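Local coordinates for plasmodium falciparum gamete antigen 27/25 (Plasmodium falciparum, PDB 1N81), which is essential for sexual development of the malaria parasite as a gametocyte protein, although its molecular function is not established and may involve dimerization, at residues A[12-17]-A[64-69]; A[71-76]-A[171-176]. All coordinates share one frame; numbering follows the deposited sequence.

Contact 1. Residues A[12-17]-A[64-69]; sequences SPRIRK and YNYFLI
The first turn of helix 13-35 faces the irregular connection 64-69, and the backbones come nearest at Lys17 and Tyr64, whose CA atoms are 6.8 Å apart. Tyr66 meets Lys17 with a ring face and Arg14 with its hydroxyl. Lys17 CB sits over one face of the Tyr66 ring, 4.2 Å from its centroid, in a CH-pi contact. Leu68 N lies over the opposite face, offset toward the rim. Ser12 is the N-cap of the helix, and its OG accepts weak bonds from Arg14 N and Ile15 N. The connection itself starts with a Schellman motif that ends helix 50-63, with Asn65 at C-prime with positive phi. It then makes an inverse gamma turn centred on Leu68. The Arg14 chain, with CG anti to the backbone N (chi1 -174°), runs extended from CG to NE. It carries Arg14 NE to the Tyr66 hydroxyl, where NE donates a weak hydrogen bond to Tyr66 OH at 3.3 Å. Arg14 NH2 donates to Leu68 O at 3.2 Å, with an N-H...O angle of 154°. That oxygen lies in the guanidinium plane. Arg14 NH1 probably donates to Val173 O at the end of helix 156-173, though the modelled distance is doubtfully short. Water 1 accepts from Lys17 NZ and donates to Asn65 O at 2.8 Å.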
ATOM      1  N   SER A  12       0.298 -13.805  -3.668  1.00 44.75           N
ATOM      2  CA  SER A  12      -0.750 -14.125  -2.697  1.00 38.79           C
ATOM      3  C   SER A  12      -2.044 -13.355  -2.981  1.00 44.34           C
ATOM      4  O   SER A  12      -2.010 -12.134  -3.151  1.00 37.61           O
ATOM      5  CB  SER A  12      -0.291 -13.780  -1.278  1.00 39.85           C
ATOM      6  OG  SER A  12      -1.432 -13.615  -0.453  1.00 48.67           O
ATOM      7  N   PRO A  13      -3.205 -14.045  -3.025  1.00 41.42           N
ATOM      8  CA  PRO A  13      -4.439 -13.302  -3.296  1.00 39.26           C
ATOM      9  C   PRO A  13      -4.722 -12.293  -2.183  1.00 46.02           C
ATOM     10  O   PRO A  13      -5.384 -11.279  -2.426  1.00 39.04           O
ATOM     11  CB  PRO A  13      -5.510 -14.393  -3.368  1.00 40.49           C
ATOM     12  CG  PRO A  13      -4.722 -15.578  -3.889  1.00 48.09           C
ATOM     13  CD  PRO A  13      -3.449 -15.498  -3.067  1.00 48.96           C
ATOM     14  N   ARG A  14      -4.233 -12.569  -0.970  1.00 38.30           N
ATOM     15  CA  ARG A  14      -4.441 -11.639   0.145  1.00 41.45           C
ATOM     16  C   ARG A  14      -3.716 -10.299  -0.107  1.00 29.07           C
ATOM     17  O   ARG A  14      -4.264  -9.229   0.174  1.00 35.11           O
ATOM     18  CB  ARG A  14      -3.916 -12.201   1.463  1.00 47.15           C
ATOM     19  CG  ARG A  14      -4.287 -11.268   2.585  1.00 38.89           C
ATOM     20  CD  ARG A  14      -3.744 -11.687   3.943  1.00 39.86           C
ATOM     21  NE  ARG A  14      -4.705 -11.187   4.892  1.00 48.78           N
ATOM     22  CZ  ARG A  14      -4.416 -10.364   5.868  1.00 42.78           C
ATOM     23  NH1 ARG A  14      -3.172  -9.962   6.040  1.00 68.73           N
ATOM     24  NH2 ARG A  14      -5.380  -9.901   6.632  1.00 42.91           N
ATOM     25  N   ILE A  15      -2.496 -10.380  -0.624  1.00 30.62           N
ATOM     26  CA  ILE A  15      -1.714  -9.186  -0.956  1.00 32.70           C
ATOM     27  C   ILE A  15      -2.473  -8.410  -2.037  1.00 38.68           C
ATOM     28  O   ILE A  15      -2.693  -7.202  -1.932  1.00 33.31           O
ATOM     29  CB  ILE A  15      -0.344  -9.578  -1.504  1.00 32.65           C
ATOM     30  CG1 ILE A  15       0.539 -10.089  -0.357  1.00 38.04           C
ATOM     31  CG2 ILE A  15       0.315  -8.388  -2.192  1.00 34.22           C
ATOM     32  CD1 ILE A  15       1.018  -8.983   0.572  1.00 41.08           C
ATOM     33  N   ARG A  16      -2.912  -9.136  -3.059  1.00 35.03           N
ATOM     34  CA  ARG A  16      -3.639  -8.531  -4.178  1.00 38.90           C
ATOM     35  C   ARG A  16      -4.894  -7.795  -3.715  1.00 40.08           C
ATOM     36  O   ARG A  16      -5.129  -6.652  -4.124  1.00 39.80           O
ATOM     37  CB  ARG A  16      -3.971  -9.631  -5.204  1.00 47.34           C
ATOM     38  CG  ARG A  16      -4.762  -9.236  -6.435  1.00 63.00           C
ATOM     39  CD  ARG A  16      -4.780 -10.435  -7.404  1.00 77.91           C
ATOM     40  NE  ARG A  16      -5.435 -10.155  -8.685  1.00 87.69           N
ATOM     41  CZ  ARG A  16      -5.250 -10.867  -9.794  1.00 90.41           C
ATOM     42  NH1 ARG A  16      -4.425 -11.908  -9.790  1.00 85.85           N
ATOM     43  NH2 ARG A  16      -5.888 -10.537 -10.911  1.00 93.13           N
ATOM     44  N   LYS A  17      -5.701  -8.438  -2.863  1.00 34.04           N
ATOM     45  CA  LYS A  17      -6.918  -7.791  -2.374  1.00 36.67           C
ATOM     46  C   LYS A  17      -6.690  -6.658  -1.369  1.00 35.59           C
ATOM     47  O   LYS A  17      -7.288  -5.579  -1.497  1.00 38.94           O
ATOM     48  CB  LYS A  17      -7.885  -8.814  -1.763  1.00 34.83           C
ATOM     49  CG  LYS A  17      -8.483  -9.770  -2.812  1.00 52.80           C
ATOM     50  CD  LYS A  17      -9.248 -10.902  -2.164  1.00 61.90           C
ATOM     51  CE  LYS A  17      -9.751 -11.906  -3.185  1.00 72.87           C
ATOM     52  NZ  LYS A  17     -10.299 -13.106  -2.492  1.00 70.79           N
ATOM     53  N   TYR A  64     -14.204  -5.033  -3.265  1.00 43.71           N
ATOM     54  CA  TYR A  64     -13.375  -6.172  -3.632  1.00 45.18           C
ATOM     55  C   TYR A  64     -13.798  -7.415  -2.874  1.00 50.24           C
ATOM     56  O   TYR A  64     -13.062  -8.388  -2.836  1.00 44.41           O
ATOM     57  CB  TYR A  64     -11.884  -5.903  -3.387  1.00 41.05           C
ATOM     58  CG  TYR A  64     -11.354  -4.865  -4.333  1.00 44.44           C
ATOM     59  CD1 TYR A  64     -11.461  -3.503  -4.033  1.00 45.64           C
ATOM     60  CD2 TYR A  64     -10.842  -5.232  -5.586  1.00 43.38           C
ATOM     61  CE1 TYR A  64     -11.081  -2.525  -4.963  1.00 57.20           C
ATOM     62  CE2 TYR A  64     -10.458  -4.265  -6.519  1.00 44.75           C
ATOM     63  CZ  TYR A  64     -10.586  -2.914  -6.201  1.00 47.81           C
ATOM     64  OH  TYR A  64     -10.278  -1.951  -7.123  1.00 53.81           O
ATOM     65  N   ASN A  65     -14.981  -7.369  -2.259  1.00 41.34           N
ATOM     66  CA  ASN A  65     -15.515  -8.512  -1.522  1.00 49.70           C
ATOM     67  C   ASN A  65     -14.475  -9.176  -0.643  1.00 47.89           C
ATOM     68  O   ASN A  65     -14.288 -10.387  -0.703  1.00 44.41           O
ATOM     69  CB  ASN A  65     -16.053  -9.567  -2.491  1.00 54.42           C
ATOM     70  CG  ASN A  65     -16.978  -8.985  -3.510  1.00 77.62           C
ATOM     71  OD1 ASN A  65     -18.038  -8.452  -3.171  1.00 89.85           O
ATOM     72  ND2 ASN A  65     -16.587  -9.070  -4.777  1.00 85.19           N
ATOM     73  N   TYR A  66     -13.792  -8.401   0.179  1.00 51.36           N
ATOM     74  CA  TYR A  66     -12.790  -8.996   1.035  1.00 42.69           C
ATOM     75  C   TYR A  66     -12.932  -8.369   2.402  1.00 51.92           C
ATOM     76  O   TYR A  66     -12.528  -7.217   2.613  1.00 54.76           O
ATOM     77  CB  TYR A  66     -11.395  -8.743   0.458  1.00 41.16           C
ATOM     78  CG  TYR A  66     -10.328  -9.575   1.139  1.00 35.42           C
ATOM     79  CD1 TYR A  66     -10.195 -10.950   0.872  1.00 40.42           C
ATOM     80  CD2 TYR A  66      -9.513  -9.015   2.108  1.00 33.93           C
ATOM     81  CE1 TYR A  66      -9.260 -11.740   1.577  1.00 46.16           C
ATOM     82  CE2 TYR A  66      -8.587  -9.789   2.819  1.00 42.62           C
ATOM     83  CZ  TYR A  66      -8.464 -11.151   2.552  1.00 40.35           C
ATOM     84  OH  TYR A  66      -7.541 -11.882   3.277  1.00 45.60           O
ATOM     85  N   PHE A  67     -13.503  -9.125   3.333  1.00 49.69           N
ATOM     86  CA  PHE A  67     -13.739  -8.624   4.682  1.00 44.45           C
ATOM     87  C   PHE A  67     -12.868  -9.247   5.759  1.00 45.44           C
ATOM     88  O   PHE A  67     -13.138  -9.094   6.947  1.00 60.41           O
ATOM     89  CB  PHE A  67     -15.226  -8.785   5.030  1.00 40.62           C
ATOM     90  CG  PHE A  67     -16.142  -8.146   4.019  1.00 44.39           C
ATOM     91  CD1 PHE A  67     -16.548  -8.839   2.888  1.00 50.33           C
ATOM     92  CD2 PHE A  67     -16.530  -6.816   4.163  1.00 49.11           C
ATOM     93  CE1 PHE A  67     -17.328  -8.212   1.904  1.00 59.33           C
ATOM     94  CE2 PHE A  67     -17.300  -6.183   3.192  1.00 44.10           C
ATOM     95  CZ  PHE A  67     -17.701  -6.879   2.059  1.00 55.90           C
ATOM     96  N   LEU A  68     -11.803  -9.921   5.345  1.00 50.20           N
ATOM     97  CA  LEU A  68     -10.891 -10.570   6.275  1.00 43.26           C
ATOM     98  C   LEU A  68      -9.758  -9.682   6.775  1.00 44.76           C
ATOM     99  O   LEU A  68      -8.596 -10.085   6.790  1.00 44.74           O
ATOM    100  CB  LEU A  68     -10.322 -11.821   5.611  1.00 43.38           C
ATOM    101  CG  LEU A  68     -11.028 -13.177   5.826  1.00 57.40           C
ATOM    102  CD1 LEU A  68     -12.457 -13.042   6.395  1.00 38.13           C
ATOM    103  CD2 LEU A  68     -11.012 -13.919   4.517  1.00 45.49           C
ATOM    104  N   ILE A  69     -10.080  -8.478   7.216  1.00 42.12           N
ATOM    105  CA  ILE A  69      -9.026  -7.595   7.704  1.00 41.53           C
ATOM    106  C   ILE A  69      -9.177  -7.289   9.194  1.00 44.00           C
ATOM    107  O   ILE A  69     -10.124  -6.613   9.590  1.00 48.16           O
ATOM    108  CB  ILE A  69      -8.991  -6.279   6.869  1.00 47.84           C
ATOM    109  CG1 ILE A  69      -8.675  -6.610   5.393  1.00 39.20           C
ATOM    110  CG2 ILE A  69      -7.919  -5.336   7.415  1.00 50.26           C
ATOM    111  CD1 ILE A  69      -8.665  -5.426   4.446  1.00 37.98           C
TER
HETATM  112  O   HOH W   1     -13.020 -11.619  -2.931  1.00 74.71           O

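Contact 2. Residues A[71-76]-A[171-176]; sequences ERVQDN and IDVVDS
Asp172 meets Arg72 and Asn76 where the start of helix 71-89 comes up against the last turn of helix 156-173. The closest backbone approach is between Val73 and Asp172, with CA atoms 6.0 Å apart. Asp172 is buried, and its two carboxylate oxygens have different partners.

The tight part is at OD2. Asn76 ND2 donates to Asp172 OD2 at 2.6 Å, and the bond is nearly straight at 169°. It uses the syn lone pair, on the side of the other oxygen. Amide and carboxylate are nearly coplanar. Asp172 CG is anti to its own carbonyl carbon (chi1 -76°), and the CB of this residue points toward helix 71-89. Water 2 also donates to Asp172 OD2, at 2.7 Å, and to Val73 O, so it bridges the two helices. Beside this, Val73 CG2 packs 3.8 Å from Asp172 O. One methyl of each valine meets more loosely, Val73 CG1 lying 4.4 Å from Val173 CG2. Val173 continues this apolar layer to Ile15 and Val18 of helix 13-35.

The solvent side belongs to Arg72, an exposed residue. Its chain bends at chi3, ahead of the guanidinium whose NH1-NH2 edge meets OD1. Arg72 NH1 and Arg72 NH2 both donate to Asp172 OD1, at 3.0 and 3.1 Å, in an end-on salt bridge to a single oxygen. Both come from the same face of the carboxylate, well above its plane. The planes of the two groups are steeply inclined. The positive charge of Arg72 would be expected to help keep Asp172 ionised.

Arg72 and Asn76 are one helical turn apart, an i, i+4 pair that holds one aspartate from a second helix. The arrangement is a polar interhelical contact in the all-helical Pfg27 fold.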
ATOM      1  N   GLU A  71      -8.826  -5.651  12.901  1.00 51.04           N
ATOM      2  CA  GLU A  71      -8.881  -4.253  13.292  1.00 43.11           C
ATOM      3  C   GLU A  71      -7.514  -3.551  13.290  1.00 40.92           C
ATOM      4  O   GLU A  71      -7.376  -2.446  12.783  1.00 45.44           O
ATOM      5  CB  GLU A  71      -9.516  -4.136  14.684  1.00 57.49           C
ATOM      6  CG  GLU A  71      -9.770  -2.715  15.151  1.00 47.57           C
ATOM      7  CD  GLU A  71     -10.128  -2.630  16.639  1.00 64.40           C
ATOM      8  OE1 GLU A  71     -10.503  -1.534  17.101  1.00 60.05           O
ATOM      9  OE2 GLU A  71     -10.027  -3.653  17.350  1.00 61.55           O
ATOM     10  N   ARG A  72      -6.503  -4.180  13.864  1.00 44.06           N
ATOM     11  CA  ARG A  72      -5.196  -3.554  13.907  1.00 39.16           C
ATOM     12  C   ARG A  72      -4.695  -3.264  12.470  1.00 38.42           C
ATOM     13  O   ARG A  72      -4.141  -2.215  12.211  1.00 46.44           O
ATOM     14  CB  ARG A  72      -4.201  -4.472  14.595  1.00 45.01           C
ATOM     15  CG  ARG A  72      -2.860  -3.788  14.853  1.00 64.96           C
ATOM     16  CD  ARG A  72      -1.827  -4.782  15.332  1.00 71.73           C
ATOM     17  NE  ARG A  72      -1.491  -5.742  14.287  1.00 79.03           N
ATOM     18  CZ  ARG A  72      -0.624  -5.511  13.311  1.00 80.39           C
ATOM     19  NH1 ARG A  72       0.006  -4.344  13.250  1.00 75.30           N
ATOM     20  NH2 ARG A  72      -0.397  -6.443  12.392  1.00 81.36           N
ATOM     21  N   VAL A  73      -4.883  -4.224  11.569  1.00 39.22           N
ATOM     22  CA  VAL A  73      -4.489  -4.102  10.168  1.00 42.44           C
ATOM     23  C   VAL A  73      -5.258  -2.939   9.563  1.00 39.28           C
ATOM     24  O   VAL A  73      -4.696  -2.094   8.874  1.00 40.28           O
ATOM     25  CB  VAL A  73      -4.843  -5.362   9.364  1.00 48.89           C
ATOM     26  CG1 VAL A  73      -4.535  -5.135   7.894  1.00 44.99           C
ATOM     27  CG2 VAL A  73      -4.073  -6.552   9.892  1.00 44.33           C
ATOM     28  N   GLN A  74      -6.556  -2.911   9.814  1.00 35.63           N
ATOM     29  CA  GLN A  74      -7.343  -1.835   9.277  1.00 40.16           C
ATOM     30  C   GLN A  74      -6.839  -0.485   9.796  1.00 42.14           C
ATOM     31  O   GLN A  74      -6.779   0.477   9.029  1.00 40.01           O
ATOM     32  CB  GLN A  74      -8.817  -1.998   9.625  1.00 43.86           C
ATOM     33  CG  GLN A  74      -9.705  -1.408   8.533  1.00 39.02           C
ATOM     34  CD  GLN A  74     -11.147  -1.306   8.947  1.00 54.33           C
ATOM     35  OE1 GLN A  74     -11.467  -0.741   9.999  1.00 52.74           O
ATOM     36  NE2 GLN A  74     -12.037  -1.834   8.116  1.00 41.74           N
ATOM     37  N   ASP A  75      -6.467  -0.410  11.081  1.00 39.89           N
ATOM     38  CA  ASP A  75      -5.978   0.852  11.665  1.00 40.48           C
ATOM     39  C   ASP A  75      -4.749   1.354  10.907  1.00 44.16           C
ATOM     40  O   ASP A  75      -4.622   2.559  10.646  1.00 43.65           O
ATOM     41  CB  ASP A  75      -5.571   0.707  13.147  1.00 46.90           C
ATOM     42  CG  ASP A  75      -6.759   0.480  14.090  1.00 55.38           C
ATOM     43  OD1 ASP A  75      -7.895   0.871  13.755  1.00 47.66           O
ATOM     44  OD2 ASP A  75      -6.536  -0.081  15.185  1.00 51.43           O
ATOM     45  N   ASN A  76      -3.822   0.445  10.589  1.00 39.90           N
ATOM     46  CA  ASN A  76      -2.633   0.870   9.846  1.00 41.30           C
ATOM     47  C   ASN A  76      -2.934   1.219   8.399  1.00 42.92           C
ATOM     48  O   ASN A  76      -2.218   2.037   7.808  1.00 34.47           O
ATOM     49  CB  ASN A  76      -1.524  -0.175   9.889  1.00 32.57           C
ATOM     50  CG  ASN A  76      -0.842  -0.237  11.254  1.00 47.70           C
ATOM     51  OD1 ASN A  76      -0.980   0.675  12.064  1.00 43.07           O
ATOM     52  ND2 ASN A  76      -0.089  -1.305  11.498  1.00 39.79           N
ATOM     53  N   ILE A 171       4.644  -6.562   6.753  1.00 36.41           N
ATOM     54  CA  ILE A 171       4.553  -7.182   8.075  1.00 38.62           C
ATOM     55  C   ILE A 171       3.096  -7.363   8.499  1.00 38.08           C
ATOM     56  O   ILE A 171       2.718  -8.413   8.966  1.00 43.32           O
ATOM     57  CB  ILE A 171       5.336  -6.351   9.124  1.00 41.10           C
ATOM     58  CG1 ILE A 171       6.830  -6.456   8.830  1.00 38.74           C
ATOM     59  CG2 ILE A 171       5.059  -6.896  10.537  1.00 43.85           C
ATOM     60  CD1 ILE A 171       7.672  -5.387   9.501  1.00 47.35           C
ATOM     61  N   ASP A 172       2.274  -6.342   8.296  1.00 36.55           N
ATOM     62  CA  ASP A 172       0.869  -6.401   8.643  1.00 38.55           C
ATOM     63  C   ASP A 172       0.027  -7.321   7.805  1.00 39.85           C
ATOM     64  O   ASP A 172      -0.927  -7.907   8.304  1.00 44.98           O
ATOM     65  CB  ASP A 172       0.193  -5.039   8.485  1.00 35.75           C
ATOM     66  CG  ASP A 172       0.525  -4.113   9.579  1.00 46.87           C
ATOM     67  OD1 ASP A 172       1.207  -4.566  10.523  1.00 48.44           O
ATOM     68  OD2 ASP A 172       0.101  -2.950   9.498  1.00 39.02           O
ATOM     69  N   VAL A 173       0.355  -7.437   6.525  1.00 39.11           N
ATOM     70  CA  VAL A 173      -0.516  -8.185   5.635  1.00 36.04           C
ATOM     71  C   VAL A 173      -0.144  -9.588   5.195  1.00 33.02           C
ATOM     72  O   VAL A 173      -1.017 -10.440   5.096  1.00 39.91           O
ATOM     73  CB  VAL A 173      -0.831  -7.288   4.387  1.00 38.03           C
ATOM     74  CG1 VAL A 173      -1.798  -7.995   3.438  1.00 29.53           C
ATOM     75  CG2 VAL A 173      -1.416  -5.929   4.873  1.00 33.36           C
ATOM     76  N   VAL A 174       1.131  -9.827   4.922  1.00 32.35           N
ATOM     77  CA  VAL A 174       1.583 -11.142   4.491  1.00 34.49           C
ATOM     78  C   VAL A 174       1.169 -12.167   5.542  1.00 44.85           C
ATOM     79  O   VAL A 174       1.359 -11.935   6.743  1.00 40.45           O
ATOM     80  CB  VAL A 174       3.119 -11.187   4.339  1.00 37.28           C
ATOM     81  CG1 VAL A 174       3.572 -12.616   3.989  1.00 30.10           C
ATOM     82  CG2 VAL A 174       3.566 -10.221   3.228  1.00 33.52           C
ATOM     83  N   ASP A 175       0.608 -13.290   5.090  1.00 41.61           N
ATOM     84  CA  ASP A 175       0.168 -14.360   5.984  1.00 43.96           C
ATOM     85  C   ASP A 175       0.520 -15.735   5.430  1.00 46.24           C
ATOM     86  O   ASP A 175       0.182 -16.753   6.036  1.00 50.78           O
ATOM     87  CB  ASP A 175      -1.348 -14.290   6.213  1.00 45.63           C
ATOM     88  CG  ASP A 175      -2.148 -14.757   4.998  1.00 46.90           C
ATOM     89  OD1 ASP A 175      -3.387 -14.880   5.089  1.00 48.63           O
ATOM     90  OD2 ASP A 175      -1.533 -14.998   3.949  1.00 53.60           O
ATOM     91  N   SER A 176       1.220 -15.767   4.302  1.00 44.59           N
ATOM     92  CA  SER A 176       1.571 -17.032   3.658  1.00 45.59           C
ATOM     93  C   SER A 176       2.464 -17.973   4.472  1.00 41.37           C
ATOM     94  O   SER A 176       2.438 -19.170   4.266  1.00 41.76           O
ATOM     95  CB  SER A 176       2.254 -16.767   2.309  1.00 45.48           C
ATOM     96  OG  SER A 176       3.525 -16.162   2.507  1.00 50.62           O
TER
HETATM   97  O   HOH W   2      -1.942  -2.770   7.690  1.00 37.54           O

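The two contacts lie next to each other, with centres about 11 Å apart. They come in series along the chain: contact 1 closes at 64-69, and contact 2 opens at 71-76 just after it. The loop after helix 50-63 thus leads straight into helix 71-89. Arg14 of contact 1 also joins them across space, through Val173 of contact 2. Ile69 CG2 packs against Gln74 N, 3.7 Å away. Together the contacts bring the start of helix 13-35, the start of helix 71-89 and the end of helix 156-173 into one region. Segments distant in sequence are thereby tied together within the helical Pfg27 fold.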